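Local structure of telomerase reverse transcriptase (Candida tropicalis MYA-3404, 6ZD1) at residues 346-351 with 528-532; 474-478 with 497-501; 582-586 with 644-648; 590-594 with 651-656. The protein probably elongates telomeres, acting as a reverse transcriptase that adds DNA repeats to chromosome ends by copying a template within the telomerase RNA. Residues are numbered along the deposited sequence.

Contact 1 (346-351 with 528-532)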
loop_
_atom_site.group_PDB
_atom_site.type_symbol
_atom_site.label_atom_id
_atom_site.label_comp_id
_atom_site.label_asym_id
_atom_site.label_seq_id
_atom_site.Cartn_x
_atom_site.Cartn_y
_atom_site.Cartn_z
ATOM N N ARG A 346 -11.753 -3.721 18.031
ATOM C CA ARG A 346 -12.900 -4.255 18.755
ATOM C C ARG A 346 -13.216 -5.700 18.394
ATOM O O ARG A 346 -14.133 -6.278 18.985
ATOM C CB ARG A 346 -14.147 -3.390 18.507
ATOM C CG ARG A 346 -13.964 -1.882 18.700
ATOM C CD ARG A 346 -13.250 -1.540 19.994
ATOM N NE ARG A 346 -14.008 -1.928 21.179
ATOM C CZ ARG A 346 -13.515 -1.909 22.414
ATOM N NH1 ARG A 346 -12.263 -1.526 22.625
ATOM N NH2 ARG A 346 -14.270 -2.278 23.438
ATOM N N LEU A 347 -12.483 -6.292 17.450
ATOM C CA LEU A 347 -12.763 -7.653 17.007
ATOM C C LEU A 347 -12.729 -8.619 18.185
ATOM O O LEU A 347 -11.852 -8.538 19.049
ATOM C CB LEU A 347 -11.743 -8.080 15.951
ATOM C CG LEU A 347 -12.170 -9.106 14.901
ATOM C CD1 LEU A 347 -13.135 -8.473 13.908
ATOM C CD2 LEU A 347 -10.961 -9.681 14.183
ATOM N N ASN A 348 -13.716 -9.514 18.240
ATOM C CA ASN A 348 -13.827 -10.467 19.341
ATOM C C ASN A 348 -12.964 -11.687 19.036
ATOM O O ASN A 348 -13.267 -12.459 18.118
ATOM C CB ASN A 348 -15.285 -10.863 19.559
ATOM C CG ASN A 348 -15.482 -11.698 20.807
ATOM O OD1 ASN A 348 -15.215 -12.900 20.812
ATOM N ND2 ASN A 348 -15.958 -11.066 21.874
ATOM N N GLN A 349 -11.899 -11.874 19.820
ATOM C CA GLN A 349 -10.964 -12.962 19.554
ATOM C C GLN A 349 -11.644 -14.318 19.680
ATOM O O GLN A 349 -11.400 -15.222 18.870
ATOM C CB GLN A 349 -9.768 -12.876 20.501
ATOM C CG GLN A 349 -8.859 -11.688 20.237
ATOM C CD GLN A 349 -7.741 -11.594 21.248
ATOM O OE1 GLN A 349 -7.576 -12.482 22.086
ATOM N NE2 GLN A 349 -6.969 -10.514 21.184
ATOM N N ASN A 350 -12.503 -14.481 20.686
ATOM C CA ASN A 350 -13.168 -15.766 20.864
ATOM C C ASN A 350 -14.156 -16.035 19.735
ATOM O O ASN A 350 -14.189 -17.143 19.185
ATOM C CB ASN A 350 -13.856 -15.811 22.227
ATOM C CG ASN A 350 -12.866 -15.950 23.370
ATOM O OD1 ASN A 350 -11.769 -16.477 23.189
ATOM N ND2 ASN A 350 -13.247 -15.479 24.552
ATOM N N ALA A 351 -14.941 -15.028 19.345
ATOM C CA ALA A 351 -15.826 -15.202 18.200
ATOM C C ALA A 351 -15.027 -15.498 16.939
ATOM O O ALA A 351 -15.446 -16.310 16.107
ATOM C CB ALA A 351 -16.704 -13.966 18.010
ATOM N N LYS A 528 -21.562 -9.192 19.990
ATOM C CA LYS A 528 -21.001 -10.498 20.323
ATOM C C LYS A 528 -19.752 -10.783 19.502
ATOM O O LYS A 528 -18.800 -11.400 19.994
ATOM C CB LYS A 528 -22.043 -11.588 20.089
ATOM C CG LYS A 528 -23.279 -11.460 20.953
ATOM C CD LYS A 528 -24.332 -12.469 20.542
ATOM C CE LYS A 528 -25.632 -11.774 20.181
ATOM N NZ LYS A 528 -26.647 -12.724 19.657
ATOM N N TYR A 529 -19.742 -10.344 18.247
ATOM C CA TYR A 529 -18.624 -10.552 17.343
ATOM C C TYR A 529 -17.561 -9.469 17.466
ATOM O O TYR A 529 -16.494 -9.594 16.854
ATOM C CB TYR A 529 -19.136 -10.603 15.897
ATOM C CG TYR A 529 -20.299 -11.556 15.685
ATOM C CD1 TYR A 529 -21.614 -11.147 15.898
ATOM C CD2 TYR A 529 -20.082 -12.865 15.269
ATOM C CE1 TYR A 529 -22.675 -12.021 15.706
ATOM C CE2 TYR A 529 -21.135 -13.741 15.074
ATOM C CZ TYR A 529 -22.427 -13.315 15.293
ATOM O OH TYR A 529 -23.475 -14.190 15.097
ATOM N N GLY A 530 -17.799 -8.445 18.279
ATOM C CA GLY A 530 -16.940 -7.283 18.287
ATOM C C GLY A 530 -17.300 -6.212 17.283
ATOM O O GLY A 530 -16.517 -5.272 17.097
ATOM N N ALA A 531 -18.438 -6.338 16.606
ATOM C CA ALA A 531 -18.904 -5.322 15.673
ATOM C C ALA A 531 -19.763 -4.303 16.415
ATOM O O ALA A 531 -20.775 -4.665 17.024
ATOM C CB ALA A 531 -19.694 -5.962 14.535
ATOM N N PHE A 532 -19.368 -3.032 16.347
ATOM C CA PHE A 532 -20.111 -1.935 16.954
ATOM C C PHE A 532 -20.459 -0.932 15.863
ATOM O O PHE A 532 -19.562 -0.332 15.260
ATOM C CB PHE A 532 -19.298 -1.257 18.060
ATOM C CG PHE A 532 -19.053 -2.128 19.260
ATOM C CD1 PHE A 532 -17.928 -2.936 19.331
ATOM C CD2 PHE A 532 -19.939 -2.127 20.325
ATOM C CE1 PHE A 532 -17.696 -3.731 20.438
ATOM C CE2 PHE A 532 -19.711 -2.922 21.437
ATOM C CZ PHE A 532 -18.594 -3.724 21.492
#
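The turn leading into helix 349-359 meets the 528-532 loop, with L347 and G530 closest at 4.4 Å between CA atoms. N348 works twice. Its backbone N donates to Y529 O at 3.1 Å, while its t side chain folds back over the helix start so that OD1 accepts from A351 N at 2.6 Å, a side-chain N-cap. G530, with phi 87° and psi 8°, sits against R346 O (3.1 Å to G530 CA); a CB on it would collide with R346 O and N348 N, so the close approach depends on glycine. R346 curls through three m rotamers, and its CB lies 3.9 Å from CD1 at the edge of the F532 ring. F532 (chi1 m) in turn brings CE1 to the edge of the R346 guanidinium, near its plane. CA-to-CB of Y529 (chi1 m) points away from the turn; its OH is hydrogen-bonded to E484, and CD2 lies 4.5 Å from A351 CB. L347 likewise points away, onto L476. Together the two segments join parts of the reverse transcriptase palm: helix 469-484 lies beneath L347, Y529 and A531, F532 pairs by backbone with K341 just past strand 334-339, and the loop runs on to strand 539-541.

Contact 2 (474-478 with 497-501); sequences DILYS and LLRLV
Helix 474-478, part of 469-484, runs alongside strand 497-500, nearly antiparallel: the axes are 10.6 Å apart at 163°, and the nearest CA pairs are D474-V501 (7.1 Å) and S478-R499 (8.5 Å). Extended L497 and L498 make no contact with the helix. R499, also extended (-128/132), points toward it and provides most of the strand's contact, with chi1 and chi2 t, chi3 p and chi4 79°. Its NH2 forms a salt bridge with D474 OD1 (2.7 Å; D474 chi1 t) and a weak hydrogen bond with S478 OG (2.9 Å; S478 chi1 m), whose hydroxyl donates to D474 O at 2.7 Å. Y477 (chi1 m, chi2 9°) brings CB to 3.5 Å from R499 NH1, over the guanidinium face. D474 is shared with R296. L500 is out of reach. V501 leaves the strand at phi 58°, psi -91°; its O takes a weak bond from R499 NH1 (3.2 Å) and lies 3.5 Å from Y477 CD2. Helix backing strand, with the chain turning from V501 into strand 503-508, fits the palm hairpin known as reverse transcriptase motif C.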
loop_
_atom_site.group_PDB
_atom_site.type_symbol
_atom_site.label_atom_id
_atom_site.label_comp_id
_atom_site.label_asym_id
_atom_site.label_seq_id
_atom_site.Cartn_x
_atom_site.Cartn_y
_atom_site.Cartn_z
ATOM N N ASP A 474 -12.126 -10.804 7.693
ATOM C CA ASP A 474 -12.989 -11.264 6.609
ATOM C C ASP A 474 -13.728 -12.539 6.998
ATOM O O ASP A 474 -14.927 -12.675 6.729
ATOM C CB ASP A 474 -12.156 -11.485 5.347
ATOM C CG ASP A 474 -12.998 -11.554 4.087
ATOM O OD1 ASP A 474 -14.233 -11.375 4.173
ATOM O OD2 ASP A 474 -12.419 -11.785 3.005
ATOM N N ILE A 475 -13.029 -13.480 7.635
ATOM C CA ILE A 475 -13.665 -14.717 8.084
ATOM C C ILE A 475 -14.779 -14.411 9.079
ATOM O O ILE A 475 -15.894 -14.933 8.971
ATOM C CB ILE A 475 -12.621 -15.672 8.691
ATOM C CG1 ILE A 475 -11.692 -16.225 7.611
ATOM C CG2 ILE A 475 -13.300 -16.812 9.436
ATOM C CD1 ILE A 475 -10.582 -17.088 8.174
ATOM N N LEU A 476 -14.486 -13.565 10.070
ATOM C CA LEU A 476 -15.455 -13.312 11.133
ATOM C C LEU A 476 -16.684 -12.580 10.603
ATOM O O LEU A 476 -17.823 -12.974 10.888
ATOM C CB LEU A 476 -14.795 -12.517 12.266
ATOM C CG LEU A 476 -15.690 -12.184 13.466
ATOM C CD1 LEU A 476 -16.369 -13.432 14.002
ATOM C CD2 LEU A 476 -14.911 -11.500 14.574
ATOM N N TYR A 477 -16.479 -11.517 9.819
ATOM C CA TYR A 477 -17.620 -10.745 9.333
ATOM C C TYR A 477 -18.418 -11.510 8.279
ATOM O O TYR A 477 -19.639 -11.339 8.189
ATOM C CB TYR A 477 -17.159 -9.389 8.788
ATOM C CG TYR A 477 -16.942 -8.324 9.852
ATOM C CD1 TYR A 477 -16.969 -8.639 11.207
ATOM C CD2 TYR A 477 -16.727 -6.999 9.496
ATOM C CE1 TYR A 477 -16.774 -7.661 12.176
ATOM C CE2 TYR A 477 -16.531 -6.017 10.455
ATOM C CZ TYR A 477 -16.555 -6.352 11.791
ATOM O OH TYR A 477 -16.363 -5.375 12.741
ATOM N N SER A 478 -17.764 -12.358 7.480
ATOM C CA SER A 478 -18.522 -13.227 6.582
ATOM C C SER A 478 -19.382 -14.201 7.374
ATOM O O SER A 478 -20.556 -14.413 7.048
ATOM C CB SER A 478 -17.581 -13.989 5.648
ATOM O OG SER A 478 -16.849 -13.102 4.817
ATOM N N LEU A 497 -27.954 -7.017 0.142
ATOM C CA LEU A 497 -26.985 -6.619 1.155
ATOM C C LEU A 497 -25.576 -6.881 0.646
ATOM O O LEU A 497 -25.295 -7.950 0.094
ATOM C CB LEU A 497 -27.211 -7.373 2.472
ATOM C CG LEU A 497 -26.270 -7.050 3.637
ATOM C CD1 LEU A 497 -26.494 -5.628 4.136
ATOM C CD2 LEU A 497 -26.431 -8.055 4.771
ATOM N N LEU A 498 -24.689 -5.908 0.847
ATOM C CA LEU A 498 -23.308 -5.973 0.390
ATOM C C LEU A 498 -22.384 -5.542 1.520
ATOM O O LEU A 498 -22.735 -4.666 2.321
ATOM C CB LEU A 498 -23.073 -5.087 -0.833
ATOM C CG LEU A 498 -23.844 -5.423 -2.106
ATOM C CD1 LEU A 498 -23.491 -4.414 -3.178
ATOM C CD2 LEU A 498 -23.519 -6.832 -2.561
ATOM N N ARG A 499 -21.214 -6.182 1.595
ATOM C CA ARG A 499 -20.227 -5.893 2.623
ATOM C C ARG A 499 -18.880 -5.625 1.969
ATOM O O ARG A 499 -18.427 -6.398 1.122
ATOM C CB ARG A 499 -20.124 -7.035 3.643
ATOM C CG ARG A 499 -19.223 -6.711 4.824
ATOM C CD ARG A 499 -19.148 -7.856 5.823
ATOM N NE ARG A 499 -18.458 -9.016 5.269
ATOM C CZ ARG A 499 -17.137 -9.123 5.182
ATOM N NH1 ARG A 499 -16.361 -8.133 5.606
ATOM N NH2 ARG A 499 -16.594 -10.216 4.665
ATOM N N LEU A 500 -18.246 -4.533 2.410
ATOM C CA LEU A 500 -16.904 -4.109 1.934
ATOM C C LEU A 500 -16.048 -3.779 3.163
ATOM O O LEU A 500 -16.190 -2.657 3.693
ATOM C CB LEU A 500 -17.059 -2.887 1.024
ATOM C CG LEU A 500 -15.835 -2.541 0.176
ATOM C CD1 LEU A 500 -14.989 -3.778 -0.085
ATOM C CD2 LEU A 500 -16.251 -1.894 -1.137
ATOM N N VAL A 501 -15.223 -4.737 3.600
ATOM C CA VAL A 501 -14.333 -4.581 4.792
ATOM C C VAL A 501 -15.184 -4.244 6.023
ATOM O O VAL A 501 -15.631 -5.186 6.706
ATOM C CB VAL A 501 -13.222 -3.538 4.557
ATOM C CG1 VAL A 501 -12.220 -3.515 5.701
ATOM C CG2 VAL A 501 -12.515 -3.758 3.228
#

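Contact 3 (582-586 with 644-648); sequences FKALF and RFMKF
F586 buries the most surface here (117 Å²), followed by R644 (68 Å²) and F648 (51 Å²). Both segments are α-helical and run almost exactly parallel, with axes 10.8 Å apart at 5°; the CA pairs K583-R644 (7.9 Å) and F586-F648 (6.6 Å) set the register. F586 takes chi1 m (chi2 -27°) and points toward the other helix. There its ring forms an offset stack with F648 (chi1 t, chi2 82°), centroids 4.8 Å apart and planes at 24°, the nearest side-chain atoms being F586 CB and F648 CD1 at 3.5 Å. F648 CE1 also reaches F586 O at 3.3 Å. F645, chi1 t, completes an aromatic cluster: its CD1 lies 3.5 Å from F586 CZ, with ring centroids 5.6 Å apart and planes inclined by 42°. R644 (t, t, m for chi1 to chi3) covers the solvent-facing side, setting CG 4.2 Å from F586 CD2, at that ring's edge, and NH1 3.4 Å from K583 CG. The amine end of K583 leads away. Mostly rings and aliphatic carbons thus carry the contact. It lies in the helical C-terminal region that forms the telomerase thumb, joining the start of helix 582-596 to helix 642-664; helix 609-637 meets F582, L585 and F645, and helix 692-699 packs against F645.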
loop_
_atom_site.group_PDB
_atom_site.type_symbol
_atom_site.label_atom_id
_atom_site.label_comp_id
_atom_site.label_asym_id
_atom_site.label_seq_id
_atom_site.Cartn_x
_atom_site.Cartn_y
_atom_site.Cartn_z
ATOM N N PHE A 582 6.340 13.061 -26.481
ATOM C CA PHE A 582 5.949 11.891 -25.703
ATOM C C PHE A 582 6.905 11.638 -24.548
ATOM O O PHE A 582 6.481 11.148 -23.496
ATOM C CB PHE A 582 5.864 10.656 -26.597
ATOM C CG PHE A 582 4.631 10.611 -27.454
ATOM C CD1 PHE A 582 3.412 10.222 -26.919
ATOM C CD2 PHE A 582 4.692 10.953 -28.794
ATOM C CE1 PHE A 582 2.278 10.179 -27.705
ATOM C CE2 PHE A 582 3.562 10.910 -29.587
ATOM C CZ PHE A 582 2.353 10.524 -29.043
ATOM N N LYS A 583 8.191 11.954 -24.720
ATOM C CA LYS A 583 9.137 11.761 -23.628
ATOM C C LYS A 583 8.727 12.567 -22.404
ATOM O O LYS A 583 8.730 12.048 -21.281
ATOM C CB LYS A 583 10.549 12.142 -24.066
ATOM C CG LYS A 583 11.627 11.644 -23.116
ATOM C CD LYS A 583 12.996 12.202 -23.460
ATOM C CE LYS A 583 13.084 13.686 -23.155
ATOM N NZ LYS A 583 14.461 14.199 -23.392
ATOM N N ALA A 584 8.343 13.830 -22.605
ATOM C CA ALA A 584 7.897 14.652 -21.484
ATOM C C ALA A 584 6.593 14.139 -20.897
ATOM O O ALA A 584 6.361 14.278 -19.690
ATOM C CB ALA A 584 7.736 16.105 -21.929
ATOM N N LEU A 585 5.747 13.519 -21.722
ATOM C CA LEU A 585 4.490 12.973 -21.224
ATOM C C LEU A 585 4.730 11.727 -20.382
ATOM O O LEU A 585 4.073 11.530 -19.352
ATOM C CB LEU A 585 3.556 12.651 -22.390
ATOM C CG LEU A 585 2.253 11.956 -21.982
ATOM C CD1 LEU A 585 1.272 12.965 -21.402
ATOM C CD2 LEU A 585 1.634 11.194 -23.138
ATOM N N PHE A 586 5.657 10.869 -20.810
ATOM C CA PHE A 586 5.884 9.625 -20.086
ATOM C C PHE A 586 6.600 9.868 -18.763
ATOM O O PHE A 586 6.308 9.191 -17.772
ATOM C CB PHE A 586 6.675 8.655 -20.966
ATOM C CG PHE A 586 5.930 8.207 -22.200
ATOM C CD1 PHE A 586 4.543 8.175 -22.218
ATOM C CD2 PHE A 586 6.619 7.815 -23.342
ATOM C CE1 PHE A 586 3.855 7.765 -23.350
ATOM C CE2 PHE A 586 5.939 7.400 -24.475
ATOM C CZ PHE A 586 4.554 7.376 -24.479
ATOM N N ARG A 644 10.172 3.413 -27.246
ATOM C CA ARG A 644 10.204 4.294 -26.083
ATOM C C ARG A 644 8.984 4.065 -25.202
ATOM O O ARG A 644 9.080 4.108 -23.970
ATOM C CB ARG A 644 10.282 5.751 -26.538
ATOM C CG ARG A 644 10.140 6.767 -25.424
ATOM C CD ARG A 644 10.288 8.187 -25.951
ATOM N NE ARG A 644 11.577 8.402 -26.604
ATOM C CZ ARG A 644 12.706 8.682 -25.959
ATOM N NH1 ARG A 644 12.708 8.772 -24.635
ATOM N NH2 ARG A 644 13.833 8.866 -26.635
ATOM N N PHE A 645 7.838 3.776 -25.820
ATOM C CA PHE A 645 6.627 3.518 -25.053
ATOM C C PHE A 645 6.725 2.215 -24.274
ATOM O O PHE A 645 6.164 2.108 -23.177
ATOM C CB PHE A 645 5.419 3.488 -25.988
ATOM C CG PHE A 645 4.121 3.184 -25.298
ATOM C CD1 PHE A 645 3.626 4.032 -24.321
ATOM C CD2 PHE A 645 3.384 2.061 -25.642
ATOM C CE1 PHE A 645 2.422 3.759 -23.691
ATOM C CE2 PHE A 645 2.181 1.783 -25.015
ATOM C CZ PHE A 645 1.700 2.633 -24.038
HETATM N N MSE A 646 7.445 1.230 -24.802
HETATM C CA MSE A 646 7.540 -0.063 -24.136
HETATM C C MSE A 646 8.451 0.010 -22.925
HETATM O O MSE A 646 8.175 -0.604 -21.893
HETATM C CB MSE A 646 8.037 -1.126 -25.100
HETATM C CG MSE A 646 6.984 -1.555 -26.100
HETATM SE SE MSE A 646 7.650 -2.890 -27.344
HETATM C CE MSE A 646 7.638 -1.814 -28.963
ATOM N N LYS A 647 9.528 0.784 -23.047
ATOM C CA LYS A 647 10.357 1.055 -21.880
ATOM C C LYS A 647 9.531 1.718 -20.789
ATOM O O LYS A 647 9.662 1.377 -19.608
ATOM C CB LYS A 647 11.552 1.925 -22.273
ATOM C CG LYS A 647 12.586 1.184 -23.102
ATOM C CD LYS A 647 13.396 2.128 -23.972
ATOM C CE LYS A 647 14.292 1.350 -24.919
ATOM N NZ LYS A 647 14.860 2.214 -25.986
ATOM N N PHE A 648 8.651 2.646 -21.174
ATOM C CA PHE A 648 7.729 3.240 -20.210
ATOM C C PHE A 648 6.834 2.176 -19.589
ATOM O O PHE A 648 6.665 2.130 -18.364
ATOM C CB PHE A 648 6.894 4.332 -20.885
ATOM C CG PHE A 648 5.752 4.839 -20.045
ATOM C CD1 PHE A 648 5.965 5.794 -19.061
ATOM C CD2 PHE A 648 4.460 4.376 -20.256
ATOM C CE1 PHE A 648 4.911 6.272 -18.296
ATOM C CE2 PHE A 648 3.401 4.847 -19.492
ATOM C CZ PHE A 648 3.630 5.796 -18.510
#

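Contact 4 (590-594 with 651-656); sequences KQFYC and VIIETT
Two α-helical segments, 590-594 of helix 582-596 and 651-656 of helix 642-664, run side by side in the same direction, their axes 11.0 Å apart and crossing at -18°. K590 stands opposite I652 (CA atoms 7.0 Å apart), and one turn on C594 stands opposite T655 (8.0 Å). Y593, chi1 t and chi2 89°, reaches across with its whole ring. I652, m at both chi angles, sets CG2 over one face in a CH-pi contact, 4.1 Å from the centroid and 13° off the normal, while its CD1 lies 3.7 Å from Y593 CG. At the far end of the ring Y593 OH and T656 OG1 (chi1 m) share a hydrogen bond of 2.6 Å, a polar link inside an otherwise largely apolar layer. Such parallel pairing of helices along the chain's C-terminal region belongs to the helical bundle of the telomerase thumb; here helix 609-637 packs on Y593 through I619, L620 and T623, and I677 of helix 670-684 touches T656. K590, t then m, lays its aliphatic chain along the second helix: CE is 3.7 Å from V651 CG1, and CG is 4.1 Å from I652 CD1. T655 (chi1 m) turns its hydroxyl to its own helix, OG1 donating to V651 O at 2.7 Å, and offers CG2 to C594 SG at 4.0 Å.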
loop_
_atom_site.group_PDB
_atom_site.type_symbol
_atom_site.label_atom_id
_atom_site.label_comp_id
_atom_site.label_asym_id
_atom_site.label_seq_id
_atom_site.Cartn_x
_atom_site.Cartn_y
_atom_site.Cartn_z
ATOM N N LYS A 590 4.953 8.946 -15.328
ATOM C CA LYS A 590 5.651 8.055 -14.411
ATOM C C LYS A 590 5.680 8.656 -13.013
ATOM O O LYS A 590 5.499 7.940 -12.020
ATOM C CB LYS A 590 7.066 7.771 -14.920
ATOM C CG LYS A 590 7.676 6.479 -14.396
ATOM C CD LYS A 590 8.252 6.679 -13.019
ATOM C CE LYS A 590 8.598 5.378 -12.341
ATOM N NZ LYS A 590 9.067 5.676 -10.940
ATOM N N GLN A 591 5.874 9.975 -12.919
ATOM C CA GLN A 591 5.744 10.654 -11.634
ATOM C C GLN A 591 4.340 10.498 -11.067
ATOM O O GLN A 591 4.174 10.184 -9.883
ATOM C CB GLN A 591 6.091 12.132 -11.784
ATOM C CG GLN A 591 7.571 12.392 -11.832
ATOM C CD GLN A 591 8.272 11.841 -10.610
ATOM O OE1 GLN A 591 8.024 12.281 -9.484
ATOM N NE2 GLN A 591 9.140 10.856 -10.819
ATOM N N PHE A 592 3.316 10.690 -11.905
ATOM C CA PHE A 592 1.939 10.569 -11.436
ATOM C C PHE A 592 1.651 9.166 -10.920
ATOM O O PHE A 592 1.010 8.999 -9.875
ATOM C CB PHE A 592 0.970 10.936 -12.560
ATOM C CG PHE A 592 -0.466 10.603 -12.259
ATOM C CD1 PHE A 592 -1.249 11.468 -11.513
ATOM C CD2 PHE A 592 -1.036 9.430 -12.730
ATOM C CE1 PHE A 592 -2.571 11.168 -11.235
ATOM C CE2 PHE A 592 -2.356 9.123 -12.452
ATOM C CZ PHE A 592 -3.125 9.994 -11.704
ATOM N N TYR A 593 2.137 8.145 -11.628
ATOM C CA TYR A 593 1.839 6.768 -11.247
ATOM C C TYR A 593 2.443 6.431 -9.891
ATOM O O TYR A 593 1.754 5.919 -9.001
ATOM C CB TYR A 593 2.357 5.809 -12.319
ATOM C CG TYR A 593 1.925 4.376 -12.125
ATOM C CD1 TYR A 593 0.736 3.918 -12.671
ATOM C CD2 TYR A 593 2.709 3.478 -11.410
ATOM C CE1 TYR A 593 0.329 2.614 -12.500
ATOM C CE2 TYR A 593 2.306 2.162 -11.236
ATOM C CZ TYR A 593 1.114 1.738 -11.785
ATOM O OH TYR A 593 0.697 0.436 -11.629
ATOM N N CYS A 594 3.731 6.730 -9.706
ATOM C CA CYS A 594 4.369 6.448 -8.422
ATOM C C CYS A 594 3.780 7.292 -7.304
ATOM O O CYS A 594 3.735 6.846 -6.154
ATOM C CB CYS A 594 5.877 6.674 -8.509
ATOM S SG CYS A 594 6.708 5.581 -9.666
ATOM N N VAL A 651 9.012 0.057 -17.244
ATOM C CA VAL A 651 9.253 0.753 -15.981
ATOM C C VAL A 651 7.995 0.750 -15.114
ATOM O O VAL A 651 8.063 0.509 -13.902
ATOM C CB VAL A 651 9.762 2.182 -16.246
ATOM C CG1 VAL A 651 9.730 2.994 -14.969
ATOM C CG2 VAL A 651 11.181 2.148 -16.813
ATOM N N ILE A 652 6.828 1.002 -15.718
ATOM C CA ILE A 652 5.581 1.049 -14.953
ATOM C C ILE A 652 5.254 -0.317 -14.361
ATOM O O ILE A 652 4.811 -0.419 -13.209
ATOM C CB ILE A 652 4.426 1.567 -15.836
ATOM C CG1 ILE A 652 4.514 3.086 -16.004
ATOM C CG2 ILE A 652 3.075 1.169 -15.252
ATOM C CD1 ILE A 652 4.517 3.849 -14.697
ATOM N N ILE A 653 5.429 -1.383 -15.144
ATOM C CA ILE A 653 5.123 -2.726 -14.654
ATOM C C ILE A 653 6.128 -3.158 -13.588
ATOM O O ILE A 653 5.753 -3.741 -12.562
ATOM C CB ILE A 653 5.076 -3.717 -15.829
ATOM C CG1 ILE A 653 3.918 -3.369 -16.763
ATOM C CG2 ILE A 653 4.935 -5.143 -15.326
ATOM C CD1 ILE A 653 3.792 -4.297 -17.944
ATOM N N GLU A 654 7.416 -2.890 -13.819
ATOM C CA GLU A 654 8.448 -3.270 -12.858
ATOM C C GLU A 654 8.245 -2.581 -11.514
ATOM O O GLU A 654 8.416 -3.203 -10.459
ATOM C CB GLU A 654 9.833 -2.937 -13.416
ATOM C CG GLU A 654 10.631 -4.137 -13.904
ATOM C CD GLU A 654 11.370 -4.847 -12.784
ATOM O OE1 GLU A 654 11.202 -4.451 -11.610
ATOM O OE2 GLU A 654 12.125 -5.798 -13.078
ATOM N N THR A 655 7.915 -1.288 -11.527
ATOM C CA THR A 655 7.729 -0.575 -10.266
ATOM C C THR A 655 6.565 -1.155 -9.474
ATOM O O THR A 655 6.656 -1.320 -8.251
ATOM C CB THR A 655 7.516 0.916 -10.523
ATOM O OG1 THR A 655 8.568 1.416 -11.356
ATOM C CG2 THR A 655 7.523 1.676 -9.208
ATOM N N THR A 656 5.467 -1.488 -10.156
ATOM C CA THR A 656 4.309 -2.041 -9.464
ATOM C C THR A 656 4.645 -3.385 -8.834
ATOM O O THR A 656 4.373 -3.614 -7.650
ATOM C CB THR A 656 3.140 -2.182 -10.442
ATOM O OG1 THR A 656 2.838 -0.907 -11.022
ATOM C CG2 THR A 656 1.903 -2.726 -9.733
#

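The four contacts form two groups on opposite sides of the chain's centre. Contacts 1 and 2 belong to the reverse transcriptase palm: contact 2 is nested within the loop that contact 1 closes, their centres lie 13 Å apart, and L476 of helix 469-484 touches L347, Y529 and A351. Contacts 3 and 4 come later in the chain and interleave along it, since both pair helix 582-596 with helix 642-664, two turns apart in the thumb; their centres are 12 Å apart. Between the groups the closest approach is about 19 Å, nearest atoms of contacts 2 and 4, so these four contacts fall into a palm pair and a thumb pair that do not touch each other.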